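Side-chain contact in exoribonuclease II, mitochondrial (Candida glabrata, PDB 6F3H), which degrades mitochondrial RNA from the 3' end as the exoribonuclease component of the mtEXO degradosome: residues R63-K68 and L73-K78. The protein carries 1 engineered substitution. Sequence-based numbering, arbitrary orientation.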
ATOM      1  N   ARG A  63       0.785  -0.827  23.999  1.00 69.24           N
ATOM      2  CA  ARG A  63      -0.569  -1.141  23.586  1.00 67.05           C
ATOM      3  C   ARG A  63      -1.586  -0.171  24.151  1.00 72.84           C
ATOM      4  O   ARG A  63      -1.431   0.397  25.236  1.00 80.00           O
ATOM      5  CB  ARG A  63      -0.979  -2.556  23.952  1.00 60.35           C
ATOM      6  CG  ARG A  63       0.017  -3.552  23.529  1.00 61.82           C
ATOM      7  CD  ARG A  63      -0.261  -4.812  24.235  1.00 69.12           C
ATOM      8  NE  ARG A  63       0.009  -4.674  25.649  1.00 75.69           N
ATOM      9  CZ  ARG A  63      -0.248  -5.629  26.529  1.00 76.93           C
ATOM     10  NH1 ARG A  63      -0.802  -6.779  26.132  1.00 68.64           N
ATOM     11  NH2 ARG A  63       0.027  -5.417  27.805  1.00 79.94           N
ATOM     12  N   TYR A  64      -2.656  -0.027  23.395  1.00 66.45           N
ATOM     13  CA  TYR A  64      -3.772   0.766  23.818  1.00 60.17           C
ATOM     14  C   TYR A  64      -4.655  -0.049  24.724  1.00 64.51           C
ATOM     15  O   TYR A  64      -4.733  -1.273  24.624  1.00 67.40           O
ATOM     16  CB  TYR A  64      -4.567   1.212  22.616  1.00 59.02           C
ATOM     17  CG  TYR A  64      -3.864   2.253  21.811  1.00 64.65           C
ATOM     18  CD1 TYR A  64      -2.814   1.921  20.966  1.00 67.22           C
ATOM     19  CD2 TYR A  64      -4.248   3.577  21.896  1.00 63.72           C
ATOM     20  CE1 TYR A  64      -2.167   2.895  20.222  1.00 67.65           C
ATOM     21  CE2 TYR A  64      -3.621   4.542  21.165  1.00 66.42           C
ATOM     22  CZ  TYR A  64      -2.582   4.211  20.326  1.00 67.86           C
ATOM     23  OH  TYR A  64      -1.981   5.227  19.602  1.00 65.81           O
ATOM     24  N   THR A  65      -5.384   0.652  25.567  1.00 63.80           N
ATOM     25  CA  THR A  65      -6.336   0.012  26.441  1.00 57.66           C
ATOM     26  C   THR A  65      -7.711   0.300  25.897  1.00 51.38           C
ATOM     27  O   THR A  65      -8.056   1.454  25.641  1.00 49.83           O
ATOM     28  CB  THR A  65      -6.230   0.534  27.854  1.00 62.04           C
ATOM     29  OG1 THR A  65      -4.845   0.627  28.212  1.00 70.01           O
ATOM     30  CG2 THR A  65      -6.963  -0.386  28.777  1.00 59.75           C
ATOM     31  N   PHE A  66      -8.465  -0.746  25.679  1.00 49.57           N
ATOM     32  CA  PHE A  66      -9.826  -0.618  25.223  1.00 53.72           C
ATOM     33  C   PHE A  66     -10.735  -1.222  26.269  1.00 65.40           C
ATOM     34  O   PHE A  66     -10.346  -2.146  26.977  1.00 74.51           O
ATOM     35  CB  PHE A  66     -10.019  -1.319  23.922  1.00 47.05           C
ATOM     36  CG  PHE A  66      -9.094  -0.879  22.889  1.00 48.71           C
ATOM     37  CD1 PHE A  66      -7.794  -1.341  22.862  1.00 51.55           C
ATOM     38  CD2 PHE A  66      -9.517   0.003  21.927  1.00 50.88           C
ATOM     39  CE1 PHE A  66      -6.937  -0.932  21.872  1.00 52.85           C
ATOM     40  CE2 PHE A  66      -8.679   0.421  20.943  1.00 50.69           C
ATOM     41  CZ  PHE A  66      -7.381  -0.047  20.912  1.00 52.60           C
ATOM     42  N   ALA A  67     -11.952  -0.710  26.352  1.00 65.99           N
ATOM     43  CA  ALA A  67     -12.922  -1.205  27.305  1.00 62.01           C
ATOM     44  C   ALA A  67     -14.096  -1.819  26.552  1.00 68.08           C
ATOM     45  O   ALA A  67     -14.592  -1.234  25.585  1.00 67.24           O
ATOM     46  CB  ALA A  67     -13.385  -0.073  28.210  1.00 55.89           C
ATOM     47  N   LYS A  68     -14.522  -3.006  26.983  1.00 73.23           N
ATOM     48  CA  LYS A  68     -15.724  -3.617  26.436  1.00 75.81           C
ATOM     49  C   LYS A  68     -16.995  -3.124  27.124  1.00 81.64           C
ATOM     50  O   LYS A  68     -16.982  -2.414  28.137  1.00 85.73           O
ATOM     51  CB  LYS A  68     -15.722  -5.147  26.503  1.00 73.43           C
ATOM     52  CG  LYS A  68     -14.642  -5.925  25.780  1.00 70.79           C
ATOM     53  CD  LYS A  68     -15.226  -7.304  25.450  1.00 70.10           C
ATOM     54  CE  LYS A  68     -14.207  -8.432  25.479  1.00 72.37           C
ATOM     55  NZ  LYS A  68     -14.578  -9.466  24.458  1.00 71.33           N
ATOM     56  N   LEU A  73     -11.513  -4.712  30.262  1.00 93.94           N
ATOM     57  CA  LEU A  73     -10.541  -4.017  29.424  1.00 82.84           C
ATOM     58  C   LEU A  73      -9.902  -4.972  28.418  1.00 78.27           C
ATOM     59  O   LEU A  73      -9.948  -6.197  28.572  1.00 82.01           O
ATOM     60  CB  LEU A  73      -9.443  -3.363  30.273  1.00 77.79           C
ATOM     61  CG  LEU A  73      -9.908  -2.465  31.420  1.00 77.62           C
ATOM     62  CD1 LEU A  73      -8.720  -1.768  32.086  1.00 81.38           C
ATOM     63  CD2 LEU A  73     -10.923  -1.462  30.914  1.00 72.85           C
ATOM     64  N   VAL A  74      -9.359  -4.401  27.345  1.00 71.16           N
ATOM     65  CA  VAL A  74      -8.544  -5.144  26.395  1.00 66.51           C
ATOM     66  C   VAL A  74      -7.365  -4.271  25.989  1.00 72.85           C
ATOM     67  O   VAL A  74      -7.531  -3.075  25.718  1.00 78.85           O
ATOM     68  CB  VAL A  74      -9.343  -5.605  25.159  1.00 62.11           C
ATOM     69  CG1 VAL A  74      -8.417  -6.120  24.084  1.00 60.11           C
ATOM     70  CG2 VAL A  74     -10.310  -6.693  25.532  1.00 60.44           C
ATOM     71  N   TYR A  75      -6.167  -4.858  26.002  1.00 70.73           N
ATOM     72  CA  TYR A  75      -4.940  -4.196  25.582  1.00 63.78           C
ATOM     73  C   TYR A  75      -4.587  -4.725  24.212  1.00 58.64           C
ATOM     74  O   TYR A  75      -4.481  -5.942  24.030  1.00 56.26           O
ATOM     75  CB  TYR A  75      -3.810  -4.472  26.552  1.00 62.10           C
ATOM     76  CG  TYR A  75      -4.168  -4.059  27.937  1.00 68.21           C
ATOM     77  CD1 TYR A  75      -4.050  -2.738  28.351  1.00 74.75           C
ATOM     78  CD2 TYR A  75      -4.654  -4.986  28.832  1.00 68.05           C
ATOM     79  CE1 TYR A  75      -4.374  -2.369  29.642  1.00 78.22           C
ATOM     80  CE2 TYR A  75      -4.994  -4.635  30.110  1.00 72.82           C
ATOM     81  CZ  TYR A  75      -4.853  -3.323  30.518  1.00 78.87           C
ATOM     82  OH  TYR A  75      -5.190  -2.954  31.806  1.00 83.35           O
ATOM     83  N   ALA A  76      -4.420  -3.832  23.250  1.00 57.73           N
ATOM     84  CA  ALA A  76      -4.233  -4.313  21.900  1.00 56.34           C
ATOM     85  C   ALA A  76      -3.352  -3.364  21.125  1.00 63.63           C
ATOM     86  O   ALA A  76      -3.273  -2.171  21.423  1.00 66.13           O
ATOM     87  CB  ALA A  76      -5.564  -4.486  21.166  1.00 51.78           C
HETATM   88  N   MSE A  77      -2.693  -3.922  20.118  1.00 69.86           N
HETATM   89  CA  MSE A  77      -1.915  -3.145  19.184  1.00 78.65           C
HETATM   90  C   MSE A  77      -2.826  -2.250  18.410  1.00 67.31           C
HETATM   91  O   MSE A  77      -3.882  -2.665  17.956  1.00 64.31           O
HETATM   92  CB  MSE A  77      -1.139  -4.040  18.217  1.00 99.52           C
HETATM   93  CG  MSE A  77       0.138  -4.589  18.808  1.00116.15           C
HETATM   94 SE   MSE A  77       1.041  -3.259  19.922  1.00128.15          SE
HETATM   95  CE  MSE A  77       2.341  -4.422  20.817  1.00130.94           C
ATOM     96  N   LYS A  78      -2.386  -1.017  18.251  1.00 63.79           N
ATOM     97  CA  LYS A  78      -3.049  -0.069  17.381  1.00 57.04           C
ATOM     98  C   LYS A  78      -3.621  -0.728  16.134  1.00 50.84           C
ATOM     99  O   LYS A  78      -4.735  -0.417  15.724  1.00 54.87           O
ATOM    100  CB  LYS A  78      -2.045   1.012  17.006  1.00 58.94           C
ATOM    101  CG  LYS A  78      -2.506   1.931  15.925  1.00 63.76           C
ATOM    102  CD  LYS A  78      -1.352   2.841  15.495  1.00 68.50           C
ATOM    103  CE  LYS A  78      -0.597   2.311  14.260  1.00 65.92           C
ATOM    104  NZ  LYS A  78      -0.963   3.017  12.980  1.00 61.17           N
TER
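Y75 lays its ring alongside T65, the two side chains running the same way from a non-hydrogen-bonded antiparallel pair; ring atom Y75 CE1 comes within 3.4 Å of T65 CG2 and equally near its OG1. T65 reaches the ring with both branches because CG2 stands anti to the backbone N while OG1 lies beside it (chi1 -44°). R63 crosses Y75 at about a right angle: a bend at chi3 brings its guanidinium over Y75 CB, with R63 CZ 3.7 Å from that atom. The guanidinium and ring planes are 28° apart, but the group sits over the methylene, so its flat face makes van der Waals contact there rather than a stack on the ring. L73 continues the T65-Y75 face, its CD2 lying 3.9 Å from A67 CB.

On the reverse face, F66 CE1 approaches A76 CB at 3.9 Å, and V74 O lies at the edge of the F66 ring. V40 and L42 of strand 39-42 also touch this ring. Backbone bonds pair Y64 with A76 and F66 with V74 in both directions; A76 N meets Y64 O at 2.9 Å. The axes of strands 64-68 and 73-76 run at 148°; with the alternating bridges and the four-residue connection this makes a beta hairpin. Strand 73-76 lies at the margin of a five-stranded antiparallel sheet, whereas 64-68 also bonds to strand 50-54. The hairpin is remote from the magnesium site of D401 and D410. Its chemistry implies a division of labour: paired amides fix the register, F66 and A76 meet through carbon, and the T65-Y75 face mixes hydroxyl and guanidinium with the ring, without a cross-strand salt bridge.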